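Local coordinates for protein CRISPR-associated endoribonuclease Cas6 1 (Methanocaldococcus jannaschii DSM 2661, PDB 5YI6) that probably cleaves CRISPR repeat transcripts as a metal-independent endoribonuclease, processing them into the crRNAs that guide archaeal antiviral defence, at residues A[47-52]-A[85-90]; A[4-9]-A[221-226]; A[40-45]-A[96-101]; A[55-60]-A[79-84]. One frame throughout, in Å; residues are numbered along the deposited sequence.

Interaction 1: residues A[47-52]-A[85-90]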
loop_
_atom_site.group_PDB
_atom_site.type_symbol
_atom_site.label_atom_id
_atom_site.label_comp_id
_atom_site.label_asym_id
_atom_site.label_seq_id
_atom_site.Cartn_x
_atom_site.Cartn_y
_atom_site.Cartn_z
ATOM N N HIS A 47 1.028 -8.231 19.190
ATOM C CA HIS A 47 0.066 -9.212 19.687
ATOM C C HIS A 47 -1.371 -8.794 19.389
ATOM O O HIS A 47 -2.207 -9.627 19.038
ATOM C CB HIS A 47 0.284 -9.390 21.190
ATOM C CG HIS A 47 -0.634 -10.387 21.819
ATOM N ND1 HIS A 47 -0.514 -11.745 21.610
ATOM C CD2 HIS A 47 -1.691 -10.225 22.652
ATOM C CE1 HIS A 47 -1.460 -12.378 22.285
ATOM N NE2 HIS A 47 -2.189 -11.479 22.923
ATOM N N ASN A 48 -1.671 -7.502 19.497
ATOM C CA ASN A 48 -3.025 -6.991 19.281
ATOM C C ASN A 48 -3.331 -6.636 17.837
ATOM O O ASN A 48 -4.420 -6.118 17.564
ATOM C CB ASN A 48 -3.278 -5.765 20.161
ATOM C CG ASN A 48 -3.295 -6.102 21.622
ATOM O OD1 ASN A 48 -3.663 -7.208 22.001
ATOM N ND2 ASN A 48 -2.869 -5.164 22.454
ATOM N N TYR A 49 -2.415 -6.908 16.902
ATOM C CA TYR A 49 -2.571 -6.469 15.519
ATOM C C TYR A 49 -2.510 -7.623 14.525
ATOM O O TYR A 49 -2.272 -7.391 13.342
ATOM C CB TYR A 49 -1.495 -5.418 15.175
ATOM C CG TYR A 49 -1.619 -4.179 16.008
ATOM C CD1 TYR A 49 -2.582 -3.204 15.700
ATOM C CD2 TYR A 49 -0.815 -3.986 17.133
ATOM C CE1 TYR A 49 -2.704 -2.062 16.481
ATOM C CE2 TYR A 49 -0.942 -2.859 17.911
ATOM C CZ TYR A 49 -1.888 -1.900 17.575
ATOM O OH TYR A 49 -2.005 -0.778 18.352
ATOM N N GLN A 50 -2.735 -8.870 14.972
ATOM C CA GLN A 50 -2.597 -10.016 14.087
ATOM C C GLN A 50 -3.697 -10.085 13.042
ATOM O O GLN A 50 -3.520 -10.733 12.000
ATOM C CB GLN A 50 -2.570 -11.309 14.925
ATOM C CG GLN A 50 -1.371 -11.380 15.860
ATOM C CD GLN A 50 -0.066 -11.359 15.068
ATOM O OE1 GLN A 50 0.263 -12.338 14.405
ATOM N NE2 GLN A 50 0.664 -10.241 15.123
ATOM N N LYS A 51 -4.830 -9.428 13.286
ATOM C CA LYS A 51 -5.913 -9.372 12.315
ATOM C C LYS A 51 -6.172 -7.942 11.863
ATOM O O LYS A 51 -7.226 -7.649 11.298
ATOM C CB LYS A 51 -7.184 -9.980 12.913
ATOM C CG LYS A 51 -6.955 -11.433 13.310
ATOM C CD LYS A 51 -8.206 -12.059 13.899
ATOM C CE LYS A 51 -8.002 -13.542 14.226
ATOM N NZ LYS A 51 -7.774 -14.383 13.018
ATOM N N PHE A 52 -5.231 -7.048 12.118
ATOM C CA PHE A 52 -5.418 -5.631 11.813
ATOM C C PHE A 52 -5.252 -5.382 10.325
ATOM O O PHE A 52 -4.223 -5.749 9.759
ATOM C CB PHE A 52 -4.398 -4.819 12.609
ATOM C CG PHE A 52 -4.476 -3.349 12.349
ATOM C CD1 PHE A 52 -5.595 -2.614 12.792
ATOM C CD2 PHE A 52 -3.445 -2.686 11.673
ATOM C CE1 PHE A 52 -5.683 -1.240 12.542
ATOM C CE2 PHE A 52 -3.520 -1.322 11.434
ATOM C CZ PHE A 52 -4.627 -0.590 11.884
ATOM N N SER A 85 -0.575 3.994 8.267
ATOM C CA SER A 85 -1.829 3.545 8.865
ATOM C C SER A 85 -2.499 4.733 9.546
ATOM O O SER A 85 -1.803 5.609 10.084
ATOM C CB SER A 85 -1.580 2.428 9.892
ATOM O OG SER A 85 -2.804 2.037 10.525
ATOM N N PRO A 86 -3.841 4.768 9.601
ATOM C CA PRO A 86 -4.483 5.729 10.512
ATOM C C PRO A 86 -4.242 5.372 11.975
ATOM O O PRO A 86 -4.571 6.175 12.848
ATOM C CB PRO A 86 -5.978 5.656 10.124
ATOM C CG PRO A 86 -6.160 4.251 9.508
ATOM C CD PRO A 86 -4.823 4.012 8.784
ATOM N N ASN A 87 -3.654 4.201 12.269
ATOM C CA ASN A 87 -3.330 3.780 13.635
ATOM C C ASN A 87 -1.832 3.961 13.878
ATOM O O ASN A 87 -1.013 3.143 13.430
ATOM C CB ASN A 87 -3.736 2.322 13.861
ATOM C CG ASN A 87 -3.565 1.902 15.316
ATOM O OD1 ASN A 87 -2.584 2.269 15.965
ATOM N ND2 ASN A 87 -4.524 1.158 15.834
ATOM N N ASN A 88 -1.455 5.024 14.600
ATOM C CA ASN A 88 -0.022 5.287 14.734
ATOM C C ASN A 88 0.658 4.290 15.658
ATOM O O ASN A 88 1.875 4.062 15.527
ATOM C CB ASN A 88 0.254 6.722 15.186
ATOM C CG ASN A 88 -0.231 6.990 16.575
ATOM O OD1 ASN A 88 -1.298 6.523 16.967
ATOM N ND2 ASN A 88 0.545 7.752 17.334
ATOM N N GLU A 89 -0.081 3.701 16.602
ATOM C CA GLU A 89 0.535 2.690 17.457
ATOM C C GLU A 89 0.944 1.450 16.665
ATOM O O GLU A 89 1.987 0.854 16.943
ATOM C CB GLU A 89 -0.425 2.306 18.603
ATOM C CG GLU A 89 0.137 1.212 19.515
ATOM C CD GLU A 89 -0.783 0.894 20.703
ATOM O OE1 GLU A 89 -1.838 1.562 20.848
ATOM O OE2 GLU A 89 -0.460 -0.044 21.468
ATOM N N PHE A 90 0.131 1.028 15.694
ATOM C CA PHE A 90 0.541 -0.075 14.826
ATOM C C PHE A 90 1.858 0.248 14.143
ATOM O O PHE A 90 2.781 -0.579 14.105
ATOM C CB PHE A 90 -0.536 -0.368 13.758
ATOM C CG PHE A 90 -0.057 -1.312 12.677
ATOM C CD1 PHE A 90 0.122 -2.661 12.943
ATOM C CD2 PHE A 90 0.257 -0.838 11.404
ATOM C CE1 PHE A 90 0.589 -3.535 11.954
ATOM C CE2 PHE A 90 0.720 -1.708 10.412
ATOM C CZ PHE A 90 0.881 -3.062 10.694
HETATM O O HOH W 1 -1.192 -3.112 21.364
HETATM O O HOH W 2 -4.305 0.232 18.716
#

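Interaction 2: residues A[4-9]-A[221-226]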
loop_
_atom_site.group_PDB
_atom_site.type_symbol
_atom_site.label_atom_id
_atom_site.label_comp_id
_atom_site.label_asym_id
_atom_site.label_seq_id
_atom_site.Cartn_x
_atom_site.Cartn_y
_atom_site.Cartn_z
ATOM N N SER A 4 -2.671 9.451 12.681
ATOM C CA SER A 4 -2.101 8.560 11.676
ATOM C C SER A 4 -0.572 8.661 11.643
ATOM O O SER A 4 0.046 9.545 12.251
ATOM C CB SER A 4 -2.697 8.864 10.293
ATOM O OG SER A 4 -2.308 10.140 9.809
ATOM N N MET A 5 0.051 7.751 10.880
ATOM C CA MET A 5 1.492 7.840 10.743
ATOM C C MET A 5 1.901 7.164 9.443
ATOM O O MET A 5 1.352 6.111 9.079
ATOM C CB MET A 5 2.226 7.193 11.921
ATOM C CG MET A 5 3.731 7.418 11.884
ATOM S SD MET A 5 4.409 6.796 13.431
ATOM C CE MET A 5 6.112 7.367 13.244
ATOM N N ARG A 6 2.835 7.808 8.745
ATOM C CA ARG A 6 3.480 7.258 7.559
ATOM C C ARG A 6 4.988 7.240 7.784
ATOM O O ARG A 6 5.558 8.222 8.276
ATOM C CB ARG A 6 3.157 8.082 6.302
ATOM C CG ARG A 6 3.956 7.601 5.058
ATOM C CD ARG A 6 3.564 8.367 3.781
ATOM N NE ARG A 6 2.148 8.108 3.451
ATOM C CZ ARG A 6 1.672 8.046 2.207
ATOM N NH1 ARG A 6 2.484 8.247 1.166
ATOM N NH2 ARG A 6 0.378 7.773 1.991
ATOM N N ILE A 7 5.641 6.129 7.419
ATOM C CA ILE A 7 7.091 6.048 7.507
ATOM C C ILE A 7 7.653 5.567 6.175
ATOM O O ILE A 7 6.999 4.878 5.381
ATOM C CB ILE A 7 7.608 5.152 8.659
ATOM C CG1 ILE A 7 7.139 3.723 8.502
ATOM C CG2 ILE A 7 7.147 5.693 10.072
ATOM C CD1 ILE A 7 8.105 2.805 7.809
ATOM N N GLU A 8 8.858 5.998 5.923
ATOM C CA GLU A 8 9.695 5.516 4.834
ATOM C C GLU A 8 10.789 4.626 5.422
ATOM O O GLU A 8 11.702 5.121 6.095
ATOM C CB GLU A 8 10.282 6.724 4.117
ATOM C CG GLU A 8 11.346 6.313 3.059
ATOM C CD GLU A 8 12.110 7.516 2.572
ATOM O OE1 GLU A 8 13.230 7.776 3.074
ATOM O OE2 GLU A 8 11.576 8.205 1.689
ATOM N N LEU A 9 10.738 3.327 5.145
ATOM C CA LEU A 9 11.796 2.431 5.571
ATOM C C LEU A 9 12.908 2.514 4.554
ATOM O O LEU A 9 12.676 2.235 3.370
ATOM C CB LEU A 9 11.382 0.967 5.654
ATOM C CG LEU A 9 10.677 0.296 6.785
ATOM C CD1 LEU A 9 10.732 -1.230 6.484
ATOM C CD2 LEU A 9 11.415 0.672 8.068
ATOM N N GLY A 221 -8.026 8.147 3.470
ATOM C CA GLY A 221 -7.565 7.370 2.312
ATOM C C GLY A 221 -6.052 7.466 2.114
ATOM O O GLY A 221 -5.392 6.497 1.729
ATOM N N TYR A 222 -5.487 8.627 2.410
ATOM C CA TYR A 222 -4.049 8.823 2.271
ATOM C C TYR A 222 -3.269 7.891 3.195
ATOM O O TYR A 222 -2.228 7.355 2.810
ATOM C CB TYR A 222 -3.715 10.287 2.557
ATOM C CG TYR A 222 -2.341 10.677 2.059
ATOM C CD1 TYR A 222 -2.148 10.999 0.715
ATOM C CD2 TYR A 222 -1.263 10.718 2.926
ATOM C CE1 TYR A 222 -0.850 11.370 0.238
ATOM C CE2 TYR A 222 0.032 11.097 2.485
ATOM C CZ TYR A 222 0.213 11.396 1.123
ATOM O OH TYR A 222 1.455 11.770 0.654
ATOM N N GLU A 223 -3.740 7.690 4.426
ATOM C CA GLU A 223 -2.945 6.839 5.323
ATOM C C GLU A 223 -3.419 5.380 5.385
ATOM O O GLU A 223 -2.629 4.496 5.703
ATOM C CB GLU A 223 -2.830 7.479 6.703
ATOM C CG GLU A 223 -2.091 8.891 6.636
ATOM C CD GLU A 223 -0.609 8.936 6.018
ATOM O OE1 GLU A 223 -0.193 8.109 5.174
ATOM O OE2 GLU A 223 0.163 9.862 6.374
ATOM N N CYS A 224 -4.664 5.098 5.062
ATOM C CA CYS A 224 -5.158 3.720 5.066
ATOM C C CYS A 224 -4.992 3.040 3.711
ATOM O O CYS A 224 -4.892 1.806 3.646
ATOM C CB CYS A 224 -6.649 3.696 5.435
ATOM S SG CYS A 224 -7.303 1.992 5.754
ATOM N N GLY A 225 -4.960 3.819 2.647
ATOM C CA GLY A 225 -4.974 3.326 1.287
ATOM C C GLY A 225 -6.362 3.485 0.676
ATOM O O GLY A 225 -7.374 3.555 1.379
ATOM N N PHE A 226 -6.399 3.575 -0.647
ATOM C CA PHE A 226 -7.622 3.575 -1.431
ATOM C C PHE A 226 -7.919 2.154 -1.901
ATOM O O PHE A 226 -7.020 1.320 -2.040
ATOM C CB PHE A 226 -7.500 4.544 -2.638
ATOM C CG PHE A 226 -7.563 5.999 -2.243
ATOM C CD1 PHE A 226 -8.788 6.681 -2.290
ATOM C CD2 PHE A 226 -6.437 6.666 -1.769
ATOM C CE1 PHE A 226 -8.883 8.003 -1.917
ATOM C CE2 PHE A 226 -6.499 7.995 -1.374
ATOM C CZ PHE A 226 -7.726 8.682 -1.432
HETATM O O HOH W 3 0.147 10.568 8.764
#

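Interaction 3: residues A[40-45]-A[96-101]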
loop_
_atom_site.group_PDB
_atom_site.type_symbol
_atom_site.label_atom_id
_atom_site.label_comp_id
_atom_site.label_asym_id
_atom_site.label_seq_id
_atom_site.Cartn_x
_atom_site.Cartn_y
_atom_site.Cartn_z
ATOM N N PRO A 40 10.401 -12.592 19.056
ATOM C CA PRO A 40 9.958 -11.647 20.086
ATOM C C PRO A 40 10.083 -10.189 19.676
ATOM O O PRO A 40 9.376 -9.354 20.252
ATOM C CB PRO A 40 10.868 -11.969 21.283
ATOM C CG PRO A 40 11.297 -13.367 21.072
ATOM C CD PRO A 40 11.256 -13.663 19.610
ATOM N N ALA A 41 10.918 -9.866 18.681
ATOM C CA ALA A 41 10.955 -8.501 18.171
ATOM C C ALA A 41 9.585 -8.046 17.681
ATOM O O ALA A 41 9.281 -6.848 17.723
ATOM C CB ALA A 41 11.987 -8.384 17.033
ATOM N N TYR A 42 8.749 -8.974 17.207
ATOM C CA TYR A 42 7.410 -8.634 16.739
ATOM C C TYR A 42 6.311 -9.119 17.665
ATOM O O TYR A 42 5.290 -8.444 17.809
ATOM C CB TYR A 42 7.164 -9.239 15.348
ATOM C CG TYR A 42 8.179 -8.759 14.317
ATOM C CD1 TYR A 42 8.055 -7.505 13.730
ATOM C CD2 TYR A 42 9.255 -9.576 13.924
ATOM C CE1 TYR A 42 8.977 -7.048 12.758
ATOM C CE2 TYR A 42 10.203 -9.115 12.953
ATOM C CZ TYR A 42 10.041 -7.870 12.375
ATOM O OH TYR A 42 10.962 -7.416 11.431
ATOM N N ALA A 43 6.524 -10.270 18.293
ATOM C CA ALA A 43 5.458 -10.991 18.966
ATOM C C ALA A 43 4.795 -10.135 20.040
ATOM O O ALA A 43 3.572 -9.976 20.043
ATOM C CB ALA A 43 6.022 -12.281 19.561
ATOM N N LYS A 44 5.581 -9.570 20.956
ATOM C CA LYS A 44 4.963 -8.767 22.009
ATOM C C LYS A 44 4.338 -7.500 21.434
ATOM O O LYS A 44 3.185 -7.153 21.751
ATOM C CB LYS A 44 5.995 -8.443 23.083
ATOM C CG LYS A 44 7.333 -9.202 22.928
ATOM C CD LYS A 44 8.341 -8.735 23.986
ATOM C CE LYS A 44 9.716 -9.369 23.839
ATOM N NZ LYS A 44 10.695 -8.417 23.207
ATOM N N ARG A 45 5.064 -6.841 20.526
ATOM C CA ARG A 45 4.646 -5.548 19.986
ATOM C C ARG A 45 3.377 -5.642 19.162
ATOM O O ARG A 45 2.585 -4.691 19.151
ATOM C CB ARG A 45 5.774 -4.946 19.130
ATOM C CG ARG A 45 7.003 -4.537 19.945
ATOM C CD ARG A 45 8.090 -3.981 19.052
ATOM N NE ARG A 45 9.160 -3.340 19.837
ATOM C CZ ARG A 45 10.426 -3.721 19.806
ATOM N NH1 ARG A 45 10.788 -4.730 19.017
ATOM N NH2 ARG A 45 11.331 -3.066 20.536
ATOM N N ALA A 96 9.465 -0.443 15.286
ATOM C CA ALA A 96 10.426 -0.870 16.312
ATOM C C ALA A 96 10.851 -2.325 16.094
ATOM O O ALA A 96 12.034 -2.677 16.264
ATOM C CB ALA A 96 9.824 -0.695 17.706
ATOM N N GLY A 97 9.889 -3.184 15.726
ATOM C CA GLY A 97 10.230 -4.575 15.451
ATOM C C GLY A 97 11.117 -4.721 14.221
ATOM O O GLY A 97 12.088 -5.481 14.231
ATOM N N LEU A 98 10.785 -4.008 13.144
ATOM C CA LEU A 98 11.588 -4.076 11.917
ATOM C C LEU A 98 13.021 -3.596 12.176
ATOM O O LEU A 98 13.984 -4.145 11.626
ATOM C CB LEU A 98 10.947 -3.197 10.832
ATOM C CG LEU A 98 9.640 -3.763 10.213
ATOM C CD1 LEU A 98 8.835 -2.642 9.516
ATOM C CD2 LEU A 98 9.991 -4.892 9.222
ATOM N N LEU A 99 13.162 -2.528 12.948
ATOM C CA LEU A 99 14.509 -2.001 13.226
ATOM C C LEU A 99 15.304 -2.953 14.112
ATOM O O LEU A 99 16.505 -3.132 13.895
ATOM C CB LEU A 99 14.436 -0.612 13.860
ATOM C CG LEU A 99 14.018 0.470 12.862
ATOM C CD1 LEU A 99 13.728 1.767 13.578
ATOM C CD2 LEU A 99 15.084 0.660 11.768
ATOM N N GLU A 100 14.651 -3.585 15.102
ATOM C CA GLU A 100 15.352 -4.546 15.953
ATOM C C GLU A 100 15.763 -5.795 15.165
ATOM O O GLU A 100 16.881 -6.299 15.302
ATOM C CB GLU A 100 14.471 -4.930 17.158
ATOM C CG GLU A 100 15.125 -6.015 18.036
ATOM C CD GLU A 100 14.288 -6.436 19.243
ATOM O OE1 GLU A 100 13.322 -5.747 19.611
ATOM O OE2 GLU A 100 14.615 -7.476 19.829
ATOM N N ASP A 101 14.850 -6.336 14.362
ATOM C CA ASP A 101 15.163 -7.440 13.470
ATOM C C ASP A 101 16.308 -7.059 12.523
ATOM O O ASP A 101 17.354 -7.731 12.468
ATOM C CB ASP A 101 13.857 -7.795 12.720
ATOM C CG ASP A 101 14.012 -8.855 11.659
ATOM O OD1 ASP A 101 15.142 -9.268 11.329
ATOM O OD2 ASP A 101 12.965 -9.281 11.130
HETATM O O HOH W 4 13.357 -8.869 21.746
HETATM O O HOH W 5 14.300 -2.751 20.313
#

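Interaction 4: residues A[55-60]-A[79-84]. With PO4 (phosphate ion), chain H.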
loop_
_atom_site.group_PDB
_atom_site.type_symbol
_atom_site.label_atom_id
_atom_site.label_comp_id
_atom_site.label_asym_id
_atom_site.label_seq_id
_atom_site.Cartn_x
_atom_site.Cartn_y
_atom_site.Cartn_z
ATOM N N PHE A 55 -4.082 -0.648 7.200
ATOM C CA PHE A 55 -2.776 -0.077 6.879
ATOM C C PHE A 55 -2.477 -0.435 5.435
ATOM O O PHE A 55 -3.137 -1.298 4.842
ATOM C CB PHE A 55 -1.654 -0.568 7.810
ATOM C CG PHE A 55 -1.248 -2.018 7.625
ATOM C CD1 PHE A 55 -0.124 -2.361 6.840
ATOM C CD2 PHE A 55 -1.982 -3.038 8.210
ATOM C CE1 PHE A 55 0.249 -3.712 6.658
ATOM C CE2 PHE A 55 -1.621 -4.392 8.048
ATOM C CZ PHE A 55 -0.494 -4.730 7.263
ATOM N N THR A 56 -1.485 0.239 4.862
ATOM C CA THR A 56 -1.079 -0.082 3.492
ATOM C C THR A 56 0.436 0.062 3.368
ATOM O O THR A 56 1.101 0.555 4.271
ATOM C CB THR A 56 -1.800 0.803 2.449
ATOM O OG1 THR A 56 -1.461 0.350 1.120
ATOM C CG2 THR A 56 -1.423 2.335 2.623
ATOM N N PHE A 57 0.993 -0.410 2.237
ATOM C CA PHE A 57 2.383 -0.149 1.970
ATOM C C PHE A 57 2.576 -0.104 0.459
ATOM O O PHE A 57 1.722 -0.562 -0.324
ATOM C CB PHE A 57 3.325 -1.166 2.656
ATOM C CG PHE A 57 2.967 -2.625 2.419
ATOM C CD1 PHE A 57 3.576 -3.351 1.380
ATOM C CD2 PHE A 57 2.076 -3.284 3.287
ATOM C CE1 PHE A 57 3.260 -4.713 1.184
ATOM C CE2 PHE A 57 1.735 -4.635 3.088
ATOM C CZ PHE A 57 2.347 -5.356 2.045
ATOM N N SER A 58 3.699 0.470 0.065
ATOM C CA SER A 58 3.978 0.735 -1.343
ATOM C C SER A 58 4.706 -0.460 -1.970
ATOM O O SER A 58 5.074 -1.423 -1.300
ATOM C CB SER A 58 4.854 2.001 -1.462
ATOM O OG SER A 58 6.173 1.725 -0.995
ATOM N N LEU A 59 4.916 -0.380 -3.293
ATOM C CA LEU A 59 5.955 -1.174 -3.925
ATOM C C LEU A 59 7.320 -0.684 -3.432
ATOM O O LEU A 59 7.450 0.441 -2.944
ATOM C CB LEU A 59 5.900 -1.027 -5.438
ATOM C CG LEU A 59 4.540 -1.213 -6.117
ATOM C CD1 LEU A 59 4.658 -0.915 -7.623
ATOM C CD2 LEU A 59 4.118 -2.589 -5.876
ATOM N N LEU A 60 8.351 -1.506 -3.652
ATOM C CA LEU A 60 9.722 -1.049 -3.391
ATOM C C LEU A 60 10.072 0.042 -4.386
ATOM O O LEU A 60 9.875 -0.120 -5.593
ATOM C CB LEU A 60 10.711 -2.220 -3.496
ATOM C CG LEU A 60 10.576 -3.280 -2.383
ATOM C CD1 LEU A 60 11.381 -4.572 -2.694
ATOM C CD2 LEU A 60 10.997 -2.715 -0.986
ATOM N N ALA A 79 16.829 0.999 -1.485
ATOM C CA ALA A 79 15.429 0.974 -1.884
ATOM C C ALA A 79 14.617 1.543 -0.723
ATOM O O ALA A 79 15.112 1.676 0.393
ATOM C CB ALA A 79 14.927 -0.432 -2.254
ATOM N N TYR A 80 13.385 1.949 -1.020
ATOM C CA TYR A 80 12.564 2.639 -0.024
ATOM C C TYR A 80 11.200 1.975 0.001
ATOM O O TYR A 80 10.607 1.763 -1.051
ATOM C CB TYR A 80 12.427 4.122 -0.374
ATOM C CG TYR A 80 13.809 4.752 -0.368
ATOM C CD1 TYR A 80 14.320 5.311 0.802
ATOM C CD2 TYR A 80 14.610 4.727 -1.504
ATOM C CE1 TYR A 80 15.580 5.886 0.828
ATOM C CE2 TYR A 80 15.895 5.250 -1.471
ATOM C CZ TYR A 80 16.355 5.834 -0.313
ATOM O OH TYR A 80 17.607 6.393 -0.267
ATOM N N LEU A 81 10.690 1.696 1.200
ATOM C CA LEU A 81 9.378 1.071 1.341
ATOM C C LEU A 81 8.539 1.996 2.215
ATOM O O LEU A 81 8.918 2.280 3.344
ATOM C CB LEU A 81 9.517 -0.333 1.953
ATOM C CG LEU A 81 8.226 -1.052 2.369
ATOM C CD1 LEU A 81 7.403 -1.309 1.091
ATOM C CD2 LEU A 81 8.540 -2.341 3.113
ATOM N N TYR A 82 7.409 2.462 1.704
ATOM C CA TYR A 82 6.534 3.359 2.466
ATOM C C TYR A 82 5.445 2.515 3.112
ATOM O O TYR A 82 4.886 1.635 2.455
ATOM C CB TYR A 82 5.888 4.414 1.557
ATOM C CG TYR A 82 6.963 5.254 0.932
ATOM C CD1 TYR A 82 7.389 6.416 1.550
ATOM C CD2 TYR A 82 7.663 4.801 -0.201
ATOM C CE1 TYR A 82 8.452 7.175 1.017
ATOM C CE2 TYR A 82 8.724 5.549 -0.739
ATOM C CZ TYR A 82 9.112 6.734 -0.115
ATOM O OH TYR A 82 10.173 7.476 -0.625
ATOM N N ILE A 83 5.144 2.795 4.398
ATOM C CA ILE A 83 4.136 2.053 5.153
ATOM C C ILE A 83 3.336 3.079 5.940
ATOM O O ILE A 83 3.914 4.013 6.504
ATOM C CB ILE A 83 4.744 1.038 6.149
ATOM C CG1 ILE A 83 5.872 0.208 5.507
ATOM C CG2 ILE A 83 3.626 0.130 6.715
ATOM C CD1 ILE A 83 6.571 -0.844 6.474
ATOM N N SER A 84 2.016 2.926 5.964
ATOM C CA SER A 84 1.219 3.942 6.660
ATOM C C SER A 84 -0.043 3.320 7.243
ATOM O O SER A 84 -0.555 2.307 6.751
ATOM C CB SER A 84 0.825 5.106 5.748
ATOM O OG SER A 84 -0.009 4.654 4.681
HETATM P P PO4 H . 19.709 8.228 2.263
HETATM O O1 PO4 H . 18.277 7.855 1.889
HETATM O O2 PO4 H . 19.772 9.145 3.464
HETATM O O3 PO4 H . 20.321 8.946 1.069
HETATM O O4 PO4 H . 20.478 6.959 2.575
#

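Interaction 1: residues A[47-52]-A[85-90]
Tyr49 and Phe52, the two ends of a type I beta turn, set their rings against Phe90 in the first turn of helix 88-101, forming an aromatic cluster at the edge of the N-terminal ferredoxin-like (RAMP) domain. Followed outward, Tyr49 starts with CB near Phe90 CD1, and its CG comes to 3.8 Å from the same CD1. Farther along, CE1 meets Asn87 ND2 at the ring edge, while Phe90 CB sits over the face in a CH-pi contact, 4.2 Å from the ring centroid. At the tip, the Tyr49 side chain crosses that of Glu89 at about a right angle, its OH 3.1 Å from Glu89 CD; the Glu89 carboxylate has its salt bridge with Arg2. A water joins Tyr49 OH to Asn87 ND2. Phe52 lays CE2 over a face of the Phe90 ring, the planes inclined at 45°, and also touches Phe173 of helix 158-174. Asn87 is the N-cap: chi1 (-173°) sets CG anti to the backbone N, and OD1 accepts from Phe90 N at 3.0 Å. Two residues earlier, Ser85 OG, also hydrogen-bonded to Phe54 O, accepts from Asn87 N in an ST turn and lies in the plane of the Phe52 ring, 3.5 Å from CZ.

Interaction 2: residues A[4-9]-A[221-226]
Arg6 runs extended from strand 5-12, with CG anti to the backbone N (chi1 174°), then bends at chi3 (-63°), and its guanidinium meets Tyr222 and Glu223 in the last turn of helix 215-224. The Glu223 chain, bent at chi2, brings its carboxylate to the guanidinium edge. There OE1 takes two bonds from one side of the arginine: NE approaches on the syn lone pair at 2.9 Å, and NH2 comes from above the carboxylate plane at 3.3 Å. NH2 also donates to Tyr222 O at 2.8 Å, an oxygen almost exactly in the guanidinium plane, and has a further bond to Val237 O. The flat group is stacked on the Tyr222 ring with planes only 10° apart and centres 4.1 Å apart, while Tyr222 OH turns to Asn239 N. Ser4 packs CB and OG against Glu223 CG, and a water links Ser4 OG, which also binds Lys219, to Glu223 OE2. The contact thus ties the N-terminal sheet to a helix of the C-terminal half and to strand 237-240, away from the annotated sites. With edge bonds to a carboxylate and the Tyr222 carbonyl, and an aromatic ring over one face, the buried guanidinium is held against rotation; its positive charge is balanced by Glu223, which would be expected to stay ionised.

Interaction 3: residues A[40-45]-A[96-101]
Tyr42 and Arg45 reach from the short, weakly bonded helix 40-43 and the residues after it to the C-terminal turns of helix 88-101, a helix-on-helix contact in the N-terminal ferredoxin-like domain of Cas6. The closest backbone approach is at Gly97, which has no side chain at this point, and its CA lies 3.4 Å from Ala41 O. Tyr42 packs beside it, CE1 3.5 Å from Gly97 C. The tyrosine OH donates to Asp101 OD2 at 2.8 Å, OD2 being met on its anti side, with ring and carboxylate planes 79° apart. On the outer flank Arg45 extends from CG to NE and places its guanidinium over Ala96 CB. NH1 holds both segments at once: it forms a salt bridge with Glu100 OE1 and donates to Ala41 O at 2.9 Å, on a lone pair of that carbonyl. Ala41 CB rests against Glu100 CD. Farther out, Lys34 of helix 23-35 forms a salt bridge with Asp101 OD2, giving that oxygen a second partner beside the tyrosine. Asn93 donates to Arg45 O. One water joins Lys44 NZ to Glu100 OE2; another runs from Arg45 NH2, 3.0 Å away, to Glu100 OE1.

Interaction 4: residues A[55-60]-A[79-84]
Thr56 and Ser84 face each other as an antiparallel hydrogen-bonded pair, the tight end of this contact: Thr56 N donates to Ser84 O at 3.0 Å and Ser84 N returns a bond to Thr56 O. On their side of the sheet Thr56 CG2 touches Ser84 OG, which donates to Glu223 O, while Thr56 OG1 is bound to Phe234 O. Phe57 and Ile83 follow as a non-hydrogen-bonded pair with CA atoms 4.2 Å apart, Phe57 CB resting on Ile83 CG1. The Phe57 ring leans away toward Ile31 of helix 23-35. Strand 56-57 is an outermost strand of the five-stranded antiparallel sheet in the N-terminal ferredoxin-like domain. Beyond it the pairing changes character. Ser58 N still bonds Tyr82 O at 2.9 Å, but the return bond uses a side chain: Ser58 OG, between the backbone N and carbonyl carbon (chi1 71°), accepts from Tyr82 N at 3.1 Å and donates to Leu59 O. Buried Ser58 O has no polar partner; Leu81 CD1 lies against it. Farther on no backbone bond joins the segments, and Leu60 CD2 lies 4.1 Å from Leu81 CB. Partly exposed Tyr80 makes a cation-pi contact with Arg63 and donates through OH to O1 of a phosphate, probably from the crystallisation liquor, at 2.7 Å.

Overall arrangement
Strand 78-85 and helix 88-101 connect the four contacts. Interactions 2 and 4, centres 8 Å apart, meet on neighbouring strands, where Leu9 N lies 2.8 Å from Leu81 O. Ser85 O of interaction 1 lies 2.9 Å from Met5 N of interaction 2, and Phe90 CE2 packs 3.4 Å from Phe55 CG of interaction 4. Interaction 3 holds the other end of helix 88-101, its centre 13 Å from that of interaction 1. His47, probably the proton donor, begins segment 47-52 of interaction 1. Side chain to side chain, it is about 7 Å from Arg45, Phe52 and Phe55 are each about 6 Å from Lys53, the presumed transition-state stabiliser, and Phe57 is about 7 Å from Tyr32, the presumed proton acceptor.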